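Local structure of activating signal cointegrator 1 complex subunit 3 (Homo sapiens, 6YXQ) at residues L47-K52 with L101-H106; K53-L58 with E72-I77. The protein unwinds duplex DNA as an ATP-driven 3'-5' helicase in alkylation repair, helps rescue stalled ribosomes, and here is represented by its N-terminal ASCC2-binding region. All coordinates share one frame; numbering follows the deposited sequence.

Interaction 1: L47-K52 with L101-H106; sequences LGLTWK and LFMTFH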
ATOM      1  N   LEU A  47      21.615  -2.415  17.753  1.00182.35           N
ATOM      2  CA  LEU A  47      20.325  -1.860  18.129  1.00164.63           C
ATOM      3  C   LEU A  47      20.605  -0.458  18.646  1.00156.93           C
ATOM      4  O   LEU A  47      21.703   0.065  18.421  1.00140.33           O
ATOM      5  CB  LEU A  47      19.616  -2.760  19.151  1.00158.35           C
ATOM      6  CG  LEU A  47      18.166  -2.518  19.600  1.00133.37           C
ATOM      7  CD1 LEU A  47      17.332  -3.773  19.439  1.00117.85           C
ATOM      8  CD2 LEU A  47      18.127  -2.057  21.048  1.00118.11           C
ATOM      9  N   GLY A  48      19.624   0.156  19.307  1.00178.84           N
ATOM     10  CA  GLY A  48      19.742   1.480  19.888  1.00190.78           C
ATOM     11  C   GLY A  48      21.119   1.819  20.414  1.00174.61           C
ATOM     12  O   GLY A  48      21.750   2.767  19.943  1.00196.65           O
ATOM     13  N   LEU A  49      21.623   1.038  21.360  1.00122.72           N
ATOM     14  CA  LEU A  49      22.917   1.323  21.959  1.00108.10           C
ATOM     15  C   LEU A  49      23.805   0.094  21.879  1.00 87.84           C
ATOM     16  O   LEU A  49      23.397  -1.002  22.272  1.00 92.06           O
ATOM     17  CB  LEU A  49      22.764   1.775  23.411  1.00105.78           C
ATOM     18  CG  LEU A  49      21.830   2.963  23.643  1.00 95.37           C
ATOM     19  CD1 LEU A  49      21.879   3.345  25.098  1.00 82.95           C
ATOM     20  CD2 LEU A  49      22.183   4.157  22.749  1.00 92.95           C
ATOM     21  N   THR A  50      25.020   0.288  21.381  1.00 85.25           N
ATOM     22  CA  THR A  50      25.996  -0.779  21.278  1.00 77.13           C
ATOM     23  C   THR A  50      26.639  -1.050  22.635  1.00 80.93           C
ATOM     24  O   THR A  50      26.482  -0.293  23.595  1.00 99.33           O
ATOM     25  CB  THR A  50      27.066  -0.418  20.257  1.00 84.86           C
ATOM     26  OG1 THR A  50      28.158  -1.336  20.371  1.00118.99           O
ATOM     27  CG2 THR A  50      27.577   0.970  20.526  1.00 73.29           C
ATOM     28  N   TRP A  51      27.392  -2.151  22.693  1.00 77.25           N
ATOM     29  CA  TRP A  51      28.016  -2.593  23.938  1.00 65.69           C
ATOM     30  C   TRP A  51      29.010  -1.562  24.474  1.00 78.69           C
ATOM     31  O   TRP A  51      29.056  -1.293  25.686  1.00 79.53           O
ATOM     32  CB  TRP A  51      28.702  -3.937  23.691  1.00 64.29           C
ATOM     33  CG  TRP A  51      29.256  -4.576  24.906  1.00 64.45           C
ATOM     34  CD1 TRP A  51      30.573  -4.778  25.202  1.00 71.84           C
ATOM     35  CD2 TRP A  51      28.512  -5.109  26.001  1.00 63.17           C
ATOM     36  NE1 TRP A  51      30.696  -5.401  26.420  1.00 71.37           N
ATOM     37  CE2 TRP A  51      29.443  -5.618  26.929  1.00 66.66           C
ATOM     38  CE3 TRP A  51      27.148  -5.203  26.291  1.00 69.02           C
ATOM     39  CZ2 TRP A  51      29.052  -6.213  28.123  1.00 69.18           C
ATOM     40  CZ3 TRP A  51      26.762  -5.790  27.474  1.00 58.79           C
ATOM     41  CH2 TRP A  51      27.710  -6.288  28.378  1.00 73.94           C
ATOM     42  N   LYS A  52      29.829  -0.987  23.588  1.00 81.33           N
ATOM     43  CA  LYS A  52      30.785   0.037  24.006  1.00 74.75           C
ATOM     44  C   LYS A  52      30.071   1.273  24.550  1.00 66.71           C
ATOM     45  O   LYS A  52      30.484   1.842  25.567  1.00 61.19           O
ATOM     46  CB  LYS A  52      31.693   0.403  22.831  1.00 63.15           C
ATOM     47  CG  LYS A  52      32.614  -0.727  22.381  1.00 71.41           C
ATOM     48  CD  LYS A  52      33.497  -0.304  21.210  1.00 83.48           C
ATOM     49  CE  LYS A  52      34.523  -1.377  20.846  1.00 88.10           C
ATOM     50  NZ  LYS A  52      35.505  -1.642  21.948  1.00 87.33           N
ATOM     51  N   LEU A 101      20.893  -8.057  24.589  1.00 76.58           N
ATOM     52  CA  LEU A 101      20.316  -8.643  25.795  1.00 72.41           C
ATOM     53  C   LEU A 101      20.095  -7.580  26.861  1.00 77.70           C
ATOM     54  O   LEU A 101      18.994  -7.463  27.416  1.00 56.28           O
ATOM     55  CB  LEU A 101      21.220  -9.755  26.327  1.00 47.04           C
ATOM     56  CG  LEU A 101      21.197 -11.048  25.517  1.00 50.15           C
ATOM     57  CD1 LEU A 101      22.133 -12.058  26.124  1.00 59.27           C
ATOM     58  CD2 LEU A 101      19.786 -11.612  25.424  1.00 51.75           C
ATOM     59  N   PHE A 102      21.136  -6.793  27.156  1.00 85.49           N
ATOM     60  CA  PHE A 102      21.018  -5.740  28.158  1.00 79.89           C
ATOM     61  C   PHE A 102      19.856  -4.817  27.835  1.00 68.21           C
ATOM     62  O   PHE A 102      19.024  -4.525  28.701  1.00 64.07           O
ATOM     63  CB  PHE A 102      22.322  -4.950  28.256  1.00 68.87           C
ATOM     64  CG  PHE A 102      22.247  -3.769  29.187  1.00 68.36           C
ATOM     65  CD1 PHE A 102      22.571  -3.904  30.527  1.00 79.32           C
ATOM     66  CD2 PHE A 102      21.865  -2.520  28.720  1.00 67.90           C
ATOM     67  CE1 PHE A 102      22.509  -2.814  31.387  1.00 77.05           C
ATOM     68  CE2 PHE A 102      21.795  -1.427  29.579  1.00 67.60           C
ATOM     69  CZ  PHE A 102      22.115  -1.575  30.910  1.00 57.09           C
ATOM     70  N   MET A 103      19.772  -4.363  26.580  1.00 73.51           N
ATOM     71  CA  MET A 103      18.692  -3.460  26.197  1.00 76.35           C
ATOM     72  C   MET A 103      17.338  -4.154  26.229  1.00 78.05           C
ATOM     73  O   MET A 103      16.310  -3.496  26.423  1.00 80.96           O
ATOM     74  CB  MET A 103      18.966  -2.884  24.810  1.00 63.18           C
ATOM     75  CG  MET A 103      20.203  -2.013  24.765  1.00 66.62           C
ATOM     76  SD  MET A 103      20.074  -0.615  25.891  1.00 66.27           S
ATOM     77  CE  MET A 103      18.516   0.060  25.342  1.00 69.09           C
ATOM     78  N   THR A 104      17.313  -5.474  26.047  1.00 61.04           N
ATOM     79  CA  THR A 104      16.049  -6.187  26.129  1.00 47.22           C
ATOM     80  C   THR A 104      15.496  -6.179  27.546  1.00 63.96           C
ATOM     81  O   THR A 104      14.279  -6.073  27.731  1.00 79.06           O
ATOM     82  CB  THR A 104      16.224  -7.616  25.615  1.00 57.56           C
ATOM     83  OG1 THR A 104      16.487  -7.588  24.204  1.00 66.24           O
ATOM     84  CG2 THR A 104      14.968  -8.440  25.874  1.00 47.45           C
ATOM     85  N   PHE A 105      16.365  -6.236  28.558  1.00 71.31           N
ATOM     86  CA  PHE A 105      15.934  -6.405  29.940  1.00 65.30           C
ATOM     87  C   PHE A 105      16.199  -5.187  30.815  1.00 63.26           C
ATOM     88  O   PHE A 105      15.955  -5.251  32.023  1.00 71.97           O
ATOM     89  CB  PHE A 105      16.612  -7.629  30.561  1.00 68.63           C
ATOM     90  CG  PHE A 105      16.230  -8.936  29.921  1.00 64.13           C
ATOM     91  CD1 PHE A 105      14.968  -9.475  30.105  1.00 68.02           C
ATOM     92  CD2 PHE A 105      17.141  -9.634  29.148  1.00 62.13           C
ATOM     93  CE1 PHE A 105      14.619 -10.684  29.517  1.00 66.13           C
ATOM     94  CE2 PHE A 105      16.798 -10.841  28.561  1.00 53.66           C
ATOM     95  CZ  PHE A 105      15.537 -11.365  28.747  1.00 55.92           C
ATOM     96  N   HIS A 106      16.687  -4.079  30.251  1.00 62.20           N
ATOM     97  CA  HIS A 106      17.071  -2.957  31.107  1.00 64.80           C
ATOM     98  C   HIS A 106      15.871  -2.272  31.753  1.00 76.42           C
ATOM     99  O   HIS A 106      16.048  -1.563  32.751  1.00 74.37           O
ATOM    100  CB  HIS A 106      17.928  -1.947  30.329  1.00 52.99           C
ATOM    101  CG  HIS A 106      17.149  -0.969  29.504  1.00 71.04           C
ATOM    102  ND1 HIS A 106      16.770  -1.224  28.203  1.00 73.85           N
ATOM    103  CD2 HIS A 106      16.714   0.282  29.782  1.00 76.94           C
ATOM    104  CE1 HIS A 106      16.114  -0.183  27.725  1.00 68.75           C
ATOM    105  NE2 HIS A 106      16.068   0.747  28.662  1.00 72.81           N
TER
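Leu-47 lies across the root of Met-103: its CD2 methyl is 3.9 Å from Met-103 CB, and the two side chains pass at a slant. The leucine CG is anti to its own nitrogen (chi1 -172°), which sends the branch out towards helix 91-105, where Phe-100 also touches it. High B-factors make the details of this approach less certain. Beyond Gly-48, Leu-49 supplies the second point of contact through both backbone and side chain. Its carbonyl O lies 4.2 Å from Met-103 CG, and its CB is 4.4 Å from the sulfur SD, so Met-103 offers three successive atoms, CB, CG and SD, to this loop. Successive bends at chi2 and chi3 curl the methionine chain instead of extending it. Helix 147-163 shares the same patch, with Thr-157 touching both Leu-49 and Met-103. Thr-50 points elsewhere and occupies the N-cap position of helix 51-61. Trp-51 then carries its indole back towards the other segment, CZ3 stopping 4.6 Å from Phe-102 CB, while Ala-98 and Ala-99, about one turn earlier on helix 91-105, also touch it, as does Leu-74 of helix 64-85.

Within 101-106, His-106 ND1 donates to Met-103 O at 2.9 Å. The N-H...O angle is 148°. The oxygen lies close to the imidazole plane, whereas the nitrogen is tilted 30° from the carbonyl plane. His-106 CB also sits 4.0 Å above one face of the Phe-102 ring, offset towards its rim. No hydrogen bond joins the two segments, and together they bury only 178 Å². Dispersion forces and the exclusion of water, centred on one flexible thioether chain, therefore account for the contact, with no directional bond to fix its register.

Interaction 2: K53-L58 with E72-I77; sequences KIIKFL and EDLKDI
A helical hairpin is made by helix 51-61 and helix 64-85, and within it Ile-55 and Leu-58 of the first arm meet Leu-74 of the second. The short connection at residues 62-63 reverses the chain, so the two segments run in broadly opposing senses. Their closest CA atoms, those of Ile-55 and Leu-74, are 8.7 Å apart, a spacing bridged by side chains alone. Leu-58 and Leu-74 reach for each other tip to tip: Leu-58 CD1 is 3.7 Å from Leu-74 CD2 and 4.1 Å from Leu-74 CD1, so a single methyl faces both prongs of the opposing isopropyl group. Each leucine has CG anti to its carbonyl carbon (chi1 -67° and -63°), which points both isopropyl ends into the gap between the helices. One turn earlier on the first helix, Ile-55 adds a looser contact, its branch methyl CG2 lying 4.4 Å from Leu-74 CD1. With chi1 at 80°, the longer CG1 arm of Ile-55 is turned off to another side, leaving CG2 as the atom that approaches.

The area buried between the segments is 106 Å², about half of it on Leu-74, and no hydrogen bond crosses. Within each segment the backbone is bonded along its own helix, as in Leu-58 N to Ile-54 O. Other faces of the two arms are used elsewhere: Phe-57 packs on helix 147-163, Ile-54 on helix 91-105, and Asp-73 forms a salt bridge through OD1 with Arg-140 of helix 128-142. Coiled coil is predicted for this part of the sequence; the contact itself is that of an antiparallel helix hairpin within an all-helical bundle, with aliphatic residues one turn apart on one arm both meeting a leucine of the other.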
ATOM      1  N   LYS A  53      28.997   1.704  23.882  1.00 61.87           N
ATOM      2  CA  LYS A  53      28.199   2.810  24.400  1.00 53.67           C
ATOM      3  C   LYS A  53      27.628   2.478  25.772  1.00 59.46           C
ATOM      4  O   LYS A  53      27.579   3.342  26.656  1.00 69.62           O
ATOM      5  CB  LYS A  53      27.080   3.162  23.415  1.00 50.63           C
ATOM      6  CG  LYS A  53      27.386   4.381  22.546  1.00 70.44           C
ATOM      7  CD  LYS A  53      26.201   4.790  21.682  1.00 87.88           C
ATOM      8  CE  LYS A  53      26.249   4.140  20.295  1.00 94.21           C
ATOM      9  NZ  LYS A  53      25.097   4.509  19.408  1.00 92.82           N
ATOM     10  N   ILE A  54      27.215   1.223  25.975  1.00 58.96           N
ATOM     11  CA  ILE A  54      26.611   0.829  27.245  1.00 57.32           C
ATOM     12  C   ILE A  54      27.634   0.892  28.369  1.00 58.54           C
ATOM     13  O   ILE A  54      27.344   1.395  29.465  1.00 63.09           O
ATOM     14  CB  ILE A  54      25.976  -0.570  27.135  1.00 53.36           C
ATOM     15  CG1 ILE A  54      24.679  -0.513  26.328  1.00 53.15           C
ATOM     16  CG2 ILE A  54      25.683  -1.132  28.506  1.00 49.61           C
ATOM     17  CD1 ILE A  54      24.101  -1.872  26.023  1.00 69.86           C
ATOM     18  N   ILE A  55      28.848   0.396  28.132  1.00 72.16           N
ATOM     19  CA  ILE A  55      29.802   0.446  29.240  1.00 81.04           C
ATOM     20  C   ILE A  55      30.354   1.862  29.414  1.00 78.86           C
ATOM     21  O   ILE A  55      30.714   2.254  30.532  1.00 79.73           O
ATOM     22  CB  ILE A  55      30.921  -0.606  29.092  1.00 82.47           C
ATOM     23  CG1 ILE A  55      32.003  -0.162  28.115  1.00110.76           C
ATOM     24  CG2 ILE A  55      30.344  -1.967  28.691  1.00 78.32           C
ATOM     25  CD1 ILE A  55      33.268  -0.979  28.247  1.00121.41           C
ATOM     26  N   LYS A  56      30.372   2.677  28.350  1.00 74.37           N
ATOM     27  CA  LYS A  56      30.681   4.091  28.532  1.00 58.54           C
ATOM     28  C   LYS A  56      29.669   4.748  29.460  1.00 71.37           C
ATOM     29  O   LYS A  56      30.044   5.427  30.423  1.00 70.94           O
ATOM     30  CB  LYS A  56      30.718   4.820  27.189  1.00 58.31           C
ATOM     31  CG  LYS A  56      31.123   6.292  27.319  1.00 59.54           C
ATOM     32  CD  LYS A  56      31.350   6.963  25.973  1.00 61.39           C
ATOM     33  CE  LYS A  56      30.039   7.185  25.244  1.00 72.12           C
ATOM     34  NZ  LYS A  56      30.103   8.286  24.245  1.00 73.11           N
ATOM     35  N   PHE A  57      28.377   4.554  29.183  1.00 78.73           N
ATOM     36  CA  PHE A  57      27.335   5.090  30.055  1.00 70.42           C
ATOM     37  C   PHE A  57      27.526   4.613  31.489  1.00 75.46           C
ATOM     38  O   PHE A  57      27.552   5.419  32.425  1.00 83.17           O
ATOM     39  CB  PHE A  57      25.952   4.688  29.538  1.00 64.25           C
ATOM     40  CG  PHE A  57      24.810   5.310  30.301  1.00 58.05           C
ATOM     41  CD1 PHE A  57      24.376   4.770  31.499  1.00 57.53           C
ATOM     42  CD2 PHE A  57      24.165   6.432  29.812  1.00 64.01           C
ATOM     43  CE1 PHE A  57      23.330   5.346  32.199  1.00 65.59           C
ATOM     44  CE2 PHE A  57      23.115   7.008  30.503  1.00 62.51           C
ATOM     45  CZ  PHE A  57      22.698   6.465  31.699  1.00 59.75           C
ATOM     46  N   LEU A  58      27.661   3.298  31.677  1.00 76.24           N
ATOM     47  CA  LEU A  58      27.770   2.750  33.026  1.00 70.69           C
ATOM     48  C   LEU A  58      28.944   3.356  33.787  1.00 76.56           C
ATOM     49  O   LEU A  58      28.812   3.699  34.969  1.00 76.47           O
ATOM     50  CB  LEU A  58      27.903   1.231  32.957  1.00 75.22           C
ATOM     51  CG  LEU A  58      26.686   0.464  32.445  1.00 74.63           C
ATOM     52  CD1 LEU A  58      27.047  -0.977  32.117  1.00 73.74           C
ATOM     53  CD2 LEU A  58      25.594   0.513  33.479  1.00 73.03           C
ATOM     54  N   GLU A  72      31.387  -7.784  36.900  1.00 93.52           N
ATOM     55  CA  GLU A  72      31.013  -9.194  36.953  1.00 87.83           C
ATOM     56  C   GLU A  72      29.623  -9.412  36.366  1.00 88.88           C
ATOM     57  O   GLU A  72      29.381 -10.412  35.674  1.00 85.03           O
ATOM     58  CB  GLU A  72      31.082  -9.705  38.393  1.00 89.51           C
ATOM     59  CG  GLU A  72      32.496  -9.794  38.954  1.00107.84           C
ATOM     60  CD  GLU A  72      33.506 -10.302  37.934  1.00121.29           C
ATOM     61  OE1 GLU A  72      34.323  -9.490  37.441  1.00120.08           O
ATOM     62  OE2 GLU A  72      33.481 -11.514  37.623  1.00119.23           O
ATOM     63  N   ASP A  73      28.699  -8.482  36.620  1.00 81.02           N
ATOM     64  CA  ASP A  73      27.378  -8.602  35.998  1.00 70.81           C
ATOM     65  C   ASP A  73      27.477  -8.570  34.474  1.00 66.37           C
ATOM     66  O   ASP A  73      26.846  -9.379  33.777  1.00 80.35           O
ATOM     67  CB  ASP A  73      26.457  -7.496  36.504  1.00 74.89           C
ATOM     68  CG  ASP A  73      26.105  -7.663  37.968  1.00 84.08           C
ATOM     69  OD1 ASP A  73      25.918  -8.819  38.404  1.00 89.23           O
ATOM     70  OD2 ASP A  73      26.027  -6.640  38.682  1.00 84.28           O
ATOM     71  N   LEU A  74      28.276  -7.645  33.939  1.00 66.59           N
ATOM     72  CA  LEU A  74      28.468  -7.557  32.495  1.00 57.32           C
ATOM     73  C   LEU A  74      29.134  -8.804  31.940  1.00 63.85           C
ATOM     74  O   LEU A  74      28.873  -9.185  30.795  1.00 67.67           O
ATOM     75  CB  LEU A  74      29.310  -6.336  32.144  1.00 54.50           C
ATOM     76  CG  LEU A  74      28.742  -4.963  32.476  1.00 57.38           C
ATOM     77  CD1 LEU A  74      29.886  -3.963  32.581  1.00 60.79           C
ATOM     78  CD2 LEU A  74      27.711  -4.528  31.435  1.00 48.51           C
ATOM     79  N   LYS A  75      30.012  -9.439  32.719  1.00 71.94           N
ATOM     80  CA  LYS A  75      30.595 -10.701  32.270  1.00 70.21           C
ATOM     81  C   LYS A  75      29.541 -11.800  32.220  1.00 73.80           C
ATOM     82  O   LYS A  75      29.565 -12.651  31.323  1.00 68.60           O
ATOM     83  CB  LYS A  75      31.759 -11.096  33.180  1.00 79.27           C
ATOM     84  CG  LYS A  75      33.012 -10.255  32.961  1.00 98.36           C
ATOM     85  CD  LYS A  75      34.126 -10.603  33.942  1.00104.34           C
ATOM     86  CE  LYS A  75      35.489 -10.189  33.394  1.00114.87           C
ATOM     87  NZ  LYS A  75      35.642  -8.705  33.300  1.00118.11           N
ATOM     88  N   ASP A  76      28.607 -11.795  33.177  1.00 76.54           N
ATOM     89  CA  ASP A  76      27.483 -12.726  33.109  1.00 65.22           C
ATOM     90  C   ASP A  76      26.686 -12.524  31.826  1.00 69.67           C
ATOM     91  O   ASP A  76      26.302 -13.495  31.154  1.00 73.17           O
ATOM     92  CB  ASP A  76      26.579 -12.559  34.331  1.00 54.85           C
ATOM     93  CG  ASP A  76      27.248 -12.995  35.627  1.00 74.42           C
ATOM     94  OD1 ASP A  76      28.080 -13.930  35.598  1.00 68.78           O
ATOM     95  OD2 ASP A  76      26.932 -12.401  36.681  1.00 85.73           O
ATOM     96  N   ILE A  77      26.437 -11.261  31.467  1.00 73.91           N
ATOM     97  CA  ILE A  77      25.696 -10.972  30.237  1.00 75.74           C
ATOM     98  C   ILE A  77      26.490 -11.413  29.008  1.00 74.51           C
ATOM     99  O   ILE A  77      25.925 -11.943  28.041  1.00 62.72           O
ATOM    100  CB  ILE A  77      25.331  -9.478  30.157  1.00 63.43           C
ATOM    101  CG1 ILE A  77      24.506  -9.053  31.368  1.00 60.90           C
ATOM    102  CG2 ILE A  77      24.561  -9.194  28.884  1.00 53.23           C
ATOM    103  CD1 ILE A  77      24.203  -7.568  31.400  1.00 61.62           C
TER

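Overall arrangement
Interactions 1 and 2 lie 10 Å apart between centres and share helix 51-61, which interaction 1 enters at its start and interaction 2 uses further along. Interaction 2 is nested in the chain loop that interaction 1 closes. Side chains join them directly: Trp-51 CH2 approaches Leu-74 CD2 at 3.5 Å, and Phe-102 CD2 lies 3.6 Å from Ile-54 CD1, which is also 3.9 Å from Leu-49 O. Helix 51-61 thus packs against two helices that follow each other, 64-85 and 91-105, through adjoining, largely apolar contacts. No other protein chain touches either pair of segments, placing both contacts within the fold of this ASCC2-binding region.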